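PDB 3O0D: triacylglycerol lipase from Yarrowia lipolytica, which probably hydrolyses the ester bonds of triacylglycerols, as a secreted, N-glycosylated alpha/beta-hydrolase of the class 3 lipase family. Local coordinates for residues Thr106-Asp109 / Leu110-Asn113; Gln131-Asn134 / Asn135-Gln139. One frame throughout, in Å; residues are numbered along the deposited sequence.

Contact 1: Thr106-Asp109 / Leu110-Asn113; sequences TNFD and LAAN. With NAG (2-acetamido-2-deoxy-beta-D-glucopyranose), chain H; NAG (2-acetamido-2-deoxy-beta-D-glucopyranose), chain I.
Thr106 and Leu110 meet through methyl groups where strand 105-107 runs out into a short 3-10 turn of the alpha/beta-hydrolase fold. Their side chains cross at about a right angle, and CG2 of Thr106 lies 3.6 Å from CD1 of Leu110. The Thr106 methyl is placed there by its torsion, which sets CG2 opposite the backbone N and leaves OG1 beside it. Two residues on, at the start of the 3-10 turn, Phe108 has CG anti to the backbone N (chi1 -167°), and the far part of its ring comes back to Ala111. The ring meets that methyl obliquely, CE1 standing 3.4 Å from CB of Ala111. The same ring also stands edge-to-face with Tyr133 of helix 127-150. The backbone beneath holds these groups in place: Leu110 N donates to Asn107 O at 3.0 Å, and Ala111 N to Phe108 O at 2.9 Å. An Asx turn starts the winding, because Asn107 OD1 accepts in its plane, on a lone pair, from Asp109 N at 3.0 Å. The side chain of Asp109 then crosses that of Leu110 at a slant, OD1 lying 3.9 Å from Leu110 CG. Past the turn the chain straightens toward Asn113, whose side chain is N-glycosylated, while the backbone carbonyl of Leu110 accepts from the sugar linked to Asn134. The acetamido N2 of that N-acetylglucosamine donates to Leu110 O at 3.1 Å, in a nearly straight bond with an N-H...O angle of 177°.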
loop_
_atom_site.group_PDB
_atom_site.type_symbol
_atom_site.label_atom_id
_atom_site.label_comp_id
_atom_site.label_asym_id
_atom_site.label_seq_id
_atom_site.Cartn_x
_atom_site.Cartn_y
_atom_site.Cartn_z
ATOM N N THR A 106 -14.358 13.095 0.158
ATOM C CA THR A 106 -15.488 12.498 0.899
ATOM C C THR A 106 -15.033 12.098 2.286
ATOM O O THR A 106 -13.860 11.659 2.418
ATOM C CB THR A 106 -15.846 11.191 0.214
ATOM O OG1 THR A 106 -16.267 11.434 -1.133
ATOM C CG2 THR A 106 -16.916 10.344 1.006
ATOM N N ASN A 107 -15.913 12.158 3.312
ATOM C CA ASN A 107 -15.491 11.773 4.652
ATOM C C ASN A 107 -15.281 10.289 4.731
ATOM O O ASN A 107 -16.154 9.509 4.307
ATOM C CB ASN A 107 -16.473 12.233 5.777
ATOM C CG ASN A 107 -15.772 12.337 7.149
ATOM O OD1 ASN A 107 -15.415 11.331 7.772
ATOM N ND2 ASN A 107 -15.536 13.571 7.598
ATOM N N PHE A 108 -14.128 9.856 5.284
ATOM C CA PHE A 108 -13.885 8.398 5.390
ATOM C C PHE A 108 -14.935 7.670 6.225
ATOM O O PHE A 108 -15.110 6.461 6.073
ATOM C CB PHE A 108 -12.453 8.051 5.923
ATOM C CG PHE A 108 -12.064 6.596 5.753
ATOM C CD1 PHE A 108 -12.313 5.916 4.576
ATOM C CD2 PHE A 108 -11.419 5.889 6.787
ATOM C CE1 PHE A 108 -11.972 4.547 4.433
ATOM C CE2 PHE A 108 -11.080 4.563 6.628
ATOM C CZ PHE A 108 -11.360 3.889 5.478
ATOM N N ASP A 109 -15.682 8.401 7.084
ATOM C CA ASP A 109 -16.717 7.708 7.843
ATOM C C ASP A 109 -17.914 7.244 6.983
ATOM O O ASP A 109 -18.760 6.452 7.431
ATOM C CB ASP A 109 -17.142 8.480 9.126
ATOM C CG ASP A 109 -17.833 9.805 8.825
ATOM O OD1 ASP A 109 -18.456 9.913 7.743
ATOM O OD2 ASP A 109 -17.754 10.747 9.685
ATOM N N LEU A 110 -17.964 7.649 5.729
ATOM C CA LEU A 110 -18.944 7.074 4.825
ATOM C C LEU A 110 -18.568 5.694 4.330
ATOM O O LEU A 110 -19.392 5.009 3.746
ATOM C CB LEU A 110 -19.260 8.051 3.674
ATOM C CG LEU A 110 -19.869 9.384 4.191
ATOM C CD1 LEU A 110 -19.872 10.414 3.061
ATOM C CD2 LEU A 110 -21.289 9.220 4.808
ATOM N N ALA A 111 -17.315 5.259 4.582
ATOM C CA ALA A 111 -16.837 3.972 4.039
ATOM C C ALA A 111 -17.304 2.809 4.901
ATOM O O ALA A 111 -17.610 3.002 6.093
ATOM C CB ALA A 111 -15.323 3.989 4.010
ATOM N N ALA A 112 -17.326 1.613 4.330
ATOM C CA ALA A 112 -17.802 0.410 5.035
ATOM C C ALA A 112 -17.030 0.179 6.361
ATOM O O ALA A 112 -15.781 0.335 6.433
ATOM C CB ALA A 112 -17.672 -0.815 4.180
ATOM N N ASN A 113 -17.794 -0.219 7.401
ATOM C CA ASN A 113 -17.195 -0.534 8.707
ATOM C C ASN A 113 -16.576 0.599 9.491
ATOM O O ASN A 113 -15.999 0.374 10.574
ATOM C CB ASN A 113 -16.167 -1.727 8.574
ATOM C CG ASN A 113 -16.377 -2.761 9.645
ATOM O OD1 ASN A 113 -17.522 -2.917 10.136
ATOM N ND2 ASN A 113 -15.289 -3.471 10.056
HETATM C C1 NAG H . -15.521 -4.484 11.071
HETATM C C2 NAG H . -14.291 -5.420 11.101
HETATM C C3 NAG H . -14.442 -6.364 12.287
HETATM C C4 NAG H . -14.650 -5.581 13.588
HETATM C C5 NAG H . -15.895 -4.751 13.387
HETATM C C6 NAG H . -16.438 -3.999 14.618
HETATM C C7 NAG H . -13.294 -5.966 8.920
HETATM C C8 NAG H . -13.238 -6.917 7.760
HETATM N N2 NAG H . -14.164 -6.247 9.898
HETATM O O3 NAG H . -13.260 -7.185 12.355
HETATM O O4 NAG H . -14.928 -6.505 14.644
HETATM O O5 NAG H . -15.615 -3.834 12.307
HETATM O O6 NAG H . -15.365 -3.390 15.242
HETATM O O7 NAG H . -12.601 -4.965 8.954
HETATM C C1 NAG I . -19.437 1.203 1.335
HETATM C C2 NAG I . -20.389 2.332 0.958
HETATM C C3 NAG I . -21.566 2.278 1.926
HETATM C C4 NAG I . -22.205 0.897 2.075
HETATM C C5 NAG I . -21.140 -0.157 2.370
HETATM C C6 NAG I . -21.581 -1.608 2.228
HETATM C C7 NAG I . -19.385 4.287 -0.070
HETATM C C8 NAG I . -18.782 5.632 0.056
HETATM N N2 NAG I . -19.774 3.634 1.043
HETATM O O3 NAG I . -22.557 3.260 1.576
HETATM O O4 NAG I . -23.069 1.013 3.198
HETATM O O5 NAG I . -20.082 -0.045 1.416
HETATM O O6 NAG I . -20.695 -2.361 3.028
HETATM O O7 NAG I . -19.517 3.799 -1.177
HETATM O O HOH W 1 -19.542 4.102 7.283
#

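Contact 2: Gln131-Asn134 / Asn135-Gln139; sequences QSYN and NTYNQ. With NAG (2-acetamido-2-deoxy-beta-D-glucopyranose), chain I; NAG (2-acetamido-2-deoxy-beta-D-glucopyranose), chain H.
Thr136 grips the backbone of Ser132 twice in the first half of helix 127-150, one turn apart in a helix of the alpha/beta-hydrolase fold. Its OG1 donates to Ser132 O at 2.8 Å and its backbone N reaches the same oxygen at 3.0 Å, the two arriving from opposite faces of the carbonyl plane. The torsion that leaves OG1 beside the backbone N (chi1 -48°) turns the hydroxyl back down the helix, so that this buried group is satisfied by the main chain, beside strand 68-75. The regular i to i+4 ladder continues on both flanks, from Asn135 N to Gln131 O and from Asn138 N to Asn134 O. On the outer side of the helix, Asn134 ND2 is covalently joined to C1 of an N-acetylglucosamine, while its OD1 accepts from Ala112 N. Asn138, a turn later, donates from ND2 to O6 of the same sugar at 2.9 Å. Carbohydrate thus spans one helical turn, held by a glycosidic link at one end and an amide hydrogen bond at the other. Tyr133 and Tyr137 lie side by side and point the same way. The hydroxyl of Tyr133, which bonds to Ala112 O, passes 3.5 Å from Tyr137 CD1. A second sugar, carried by Asn113, brings its acetamide methyl C8 obliquely to the Tyr137 ring, 3.5 Å from CE1. With an alanine at Tyr137, the Tyr133 hydroxyl and this acetamide methyl would probably lose the ring that both pack against. The acetamide oxygen O7 of the same sugar lies at the edge of the Tyr137 ring, in its plane.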
loop_
_atom_site.group_PDB
_atom_site.type_symbol
_atom_site.label_atom_id
_atom_site.label_comp_id
_atom_site.label_asym_id
_atom_site.label_seq_id
_atom_site.Cartn_x
_atom_site.Cartn_y
_atom_site.Cartn_z
ATOM N N GLN A 131 -13.907 4.196 -2.912
ATOM C CA GLN A 131 -14.459 3.087 -3.619
ATOM C C GLN A 131 -13.545 1.821 -3.673
ATOM O O GLN A 131 -14.020 0.672 -3.644
ATOM C CB GLN A 131 -14.829 3.490 -5.061
ATOM C CG GLN A 131 -15.343 2.348 -5.949
ATOM C CD GLN A 131 -16.569 1.624 -5.396
ATOM O OE1 GLN A 131 -17.321 2.181 -4.591
ATOM N NE2 GLN A 131 -16.759 0.376 -5.810
ATOM N N SER A 132 -12.252 2.029 -3.850
ATOM C CA SER A 132 -11.316 0.912 -3.891
ATOM C C SER A 132 -11.334 0.159 -2.537
ATOM O O SER A 132 -11.344 -1.062 -2.511
ATOM C CB SER A 132 -9.918 1.454 -4.154
ATOM O OG SER A 132 -9.951 2.330 -5.281
ATOM N N TYR A 133 -11.337 0.965 -1.486
ATOM C CA TYR A 133 -11.412 0.429 -0.057
ATOM C C TYR A 133 -12.769 -0.304 0.073
ATOM O O TYR A 133 -12.852 -1.434 0.483
ATOM C CB TYR A 133 -11.277 1.511 0.995
ATOM C CG TYR A 133 -11.860 0.914 2.264
ATOM C CD1 TYR A 133 -11.140 -0.004 2.981
ATOM C CD2 TYR A 133 -13.117 1.348 2.754
ATOM C CE1 TYR A 133 -11.700 -0.629 4.170
ATOM C CE2 TYR A 133 -13.662 0.747 3.915
ATOM C CZ TYR A 133 -12.960 -0.203 4.605
ATOM O OH TYR A 133 -13.502 -0.764 5.759
ATOM N N ASN A 134 -13.850 0.329 -0.365
ATOM C CA ASN A 134 -15.116 -0.349 -0.213
ATOM C C ASN A 134 -15.253 -1.588 -0.953
ATOM O O ASN A 134 -15.887 -2.536 -0.486
ATOM C CB ASN A 134 -16.273 0.650 -0.585
ATOM C CG ASN A 134 -17.111 1.013 0.568
ATOM O OD1 ASN A 134 -16.648 1.427 1.632
ATOM N ND2 ASN A 134 -18.443 0.926 0.315
ATOM N N ASN A 135 -14.742 -1.589 -2.178
ATOM C CA ASN A 135 -14.798 -2.710 -3.014
ATOM C C ASN A 135 -13.949 -3.847 -2.434
ATOM O O ASN A 135 -14.247 -5.001 -2.616
ATOM C CB ASN A 135 -14.381 -2.336 -4.486
ATOM C CG ASN A 135 -14.697 -3.383 -5.436
ATOM O OD1 ASN A 135 -15.912 -3.873 -5.568
ATOM N ND2 ASN A 135 -13.729 -3.781 -6.198
ATOM N N THR A 136 -12.888 -3.503 -1.758
ATOM C CA THR A 136 -12.119 -4.590 -1.066
ATOM C C THR A 136 -12.985 -5.189 0.107
ATOM O O THR A 136 -13.183 -6.390 0.147
ATOM C CB THR A 136 -10.814 -4.077 -0.450
ATOM O OG1 THR A 136 -10.081 -3.301 -1.373
ATOM C CG2 THR A 136 -9.899 -5.314 -0.009
ATOM N N TYR A 137 -13.546 -4.320 0.913
ATOM C CA TYR A 137 -14.348 -4.739 2.083
ATOM C C TYR A 137 -15.527 -5.635 1.628
ATOM O O TYR A 137 -15.778 -6.763 2.135
ATOM C CB TYR A 137 -14.783 -3.525 2.865
ATOM C CG TYR A 137 -15.478 -3.931 4.151
ATOM C CD1 TYR A 137 -14.773 -4.052 5.348
ATOM C CD2 TYR A 137 -16.805 -4.275 4.122
ATOM C CE1 TYR A 137 -15.411 -4.491 6.515
ATOM C CE2 TYR A 137 -17.453 -4.729 5.268
ATOM C CZ TYR A 137 -16.744 -4.825 6.458
ATOM O OH TYR A 137 -17.432 -5.246 7.588
ATOM N N ASN A 138 -16.250 -5.153 0.597
ATOM C CA ASN A 138 -17.403 -5.902 0.180
ATOM C C ASN A 138 -17.110 -7.198 -0.430
ATOM O O ASN A 138 -17.987 -8.067 -0.430
ATOM C CB ASN A 138 -18.304 -5.058 -0.754
ATOM C CG ASN A 138 -18.907 -3.855 -0.060
ATOM O OD1 ASN A 138 -19.201 -2.856 -0.724
ATOM N ND2 ASN A 138 -19.121 -3.917 1.232
ATOM N N GLN A 139 -15.857 -7.421 -0.977
ATOM C CA GLN A 139 -15.523 -8.698 -1.552
ATOM C C GLN A 139 -14.874 -9.709 -0.586
ATOM O O GLN A 139 -14.964 -10.904 -0.783
ATOM C CB GLN A 139 -14.540 -8.529 -2.731
ATOM C CG GLN A 139 -15.176 -7.819 -4.019
ATOM C CD GLN A 139 -14.192 -7.792 -5.136
ATOM O OE1 GLN A 139 -14.004 -8.778 -5.859
ATOM N NE2 GLN A 139 -13.515 -6.687 -5.260
HETATM C C1 NAG I . -19.437 1.203 1.335
HETATM C C2 NAG I . -20.389 2.332 0.958
HETATM C C3 NAG I . -21.566 2.278 1.926
HETATM C C4 NAG I . -22.205 0.897 2.075
HETATM C C5 NAG I . -21.140 -0.157 2.370
HETATM C C6 NAG I . -21.581 -1.608 2.228
HETATM C C7 NAG I . -19.385 4.287 -0.070
HETATM C C8 NAG I . -18.782 5.632 0.056
HETATM N N2 NAG I . -19.774 3.634 1.043
HETATM O O3 NAG I . -22.557 3.260 1.576
HETATM O O4 NAG I . -23.069 1.013 3.198
HETATM O O5 NAG I . -20.082 -0.045 1.416
HETATM O O6 NAG I . -20.695 -2.361 3.028
HETATM O O7 NAG I . -19.517 3.799 -1.177
HETATM C C1 NAG H . -15.521 -4.484 11.071
HETATM C C2 NAG H . -14.291 -5.420 11.101
HETATM C C3 NAG H . -14.442 -6.364 12.287
HETATM C C4 NAG H . -14.650 -5.581 13.588
HETATM C C5 NAG H . -15.895 -4.751 13.387
HETATM C C6 NAG H . -16.438 -3.999 14.618
HETATM C C7 NAG H . -13.294 -5.966 8.920
HETATM C C8 NAG H . -13.238 -6.917 7.760
HETATM N N2 NAG H . -14.164 -6.247 9.898
HETATM O O3 NAG H . -13.260 -7.185 12.355
HETATM O O4 NAG H . -14.928 -6.505 14.644
HETATM O O5 NAG H . -15.615 -3.834 12.307
HETATM O O6 NAG H . -15.365 -3.390 15.242
HETATM O O7 NAG H . -12.601 -4.965 8.954
#

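How the contacts relate
Contact 1 comes first along the chain, in the turn and loop after strand 105-107; contact 2 follows on helix 127-150, beyond strand 124-126, which pairs antiparallel with 105-107. Their centres are 11 Å apart, on the same side of the chain's centre, and they touch directly. Ala112 makes the polar link: its O lies 2.6 Å from Tyr133 OH and its N 2.8 Å from Asn134 OD1, both probable hydrogen bonds. Each contact supplies one glycosylated asparagine and packs against the sugar borne by the other. Each glycan thus touches both loop 110-113 and the helix, at the surface of this secreted lipase.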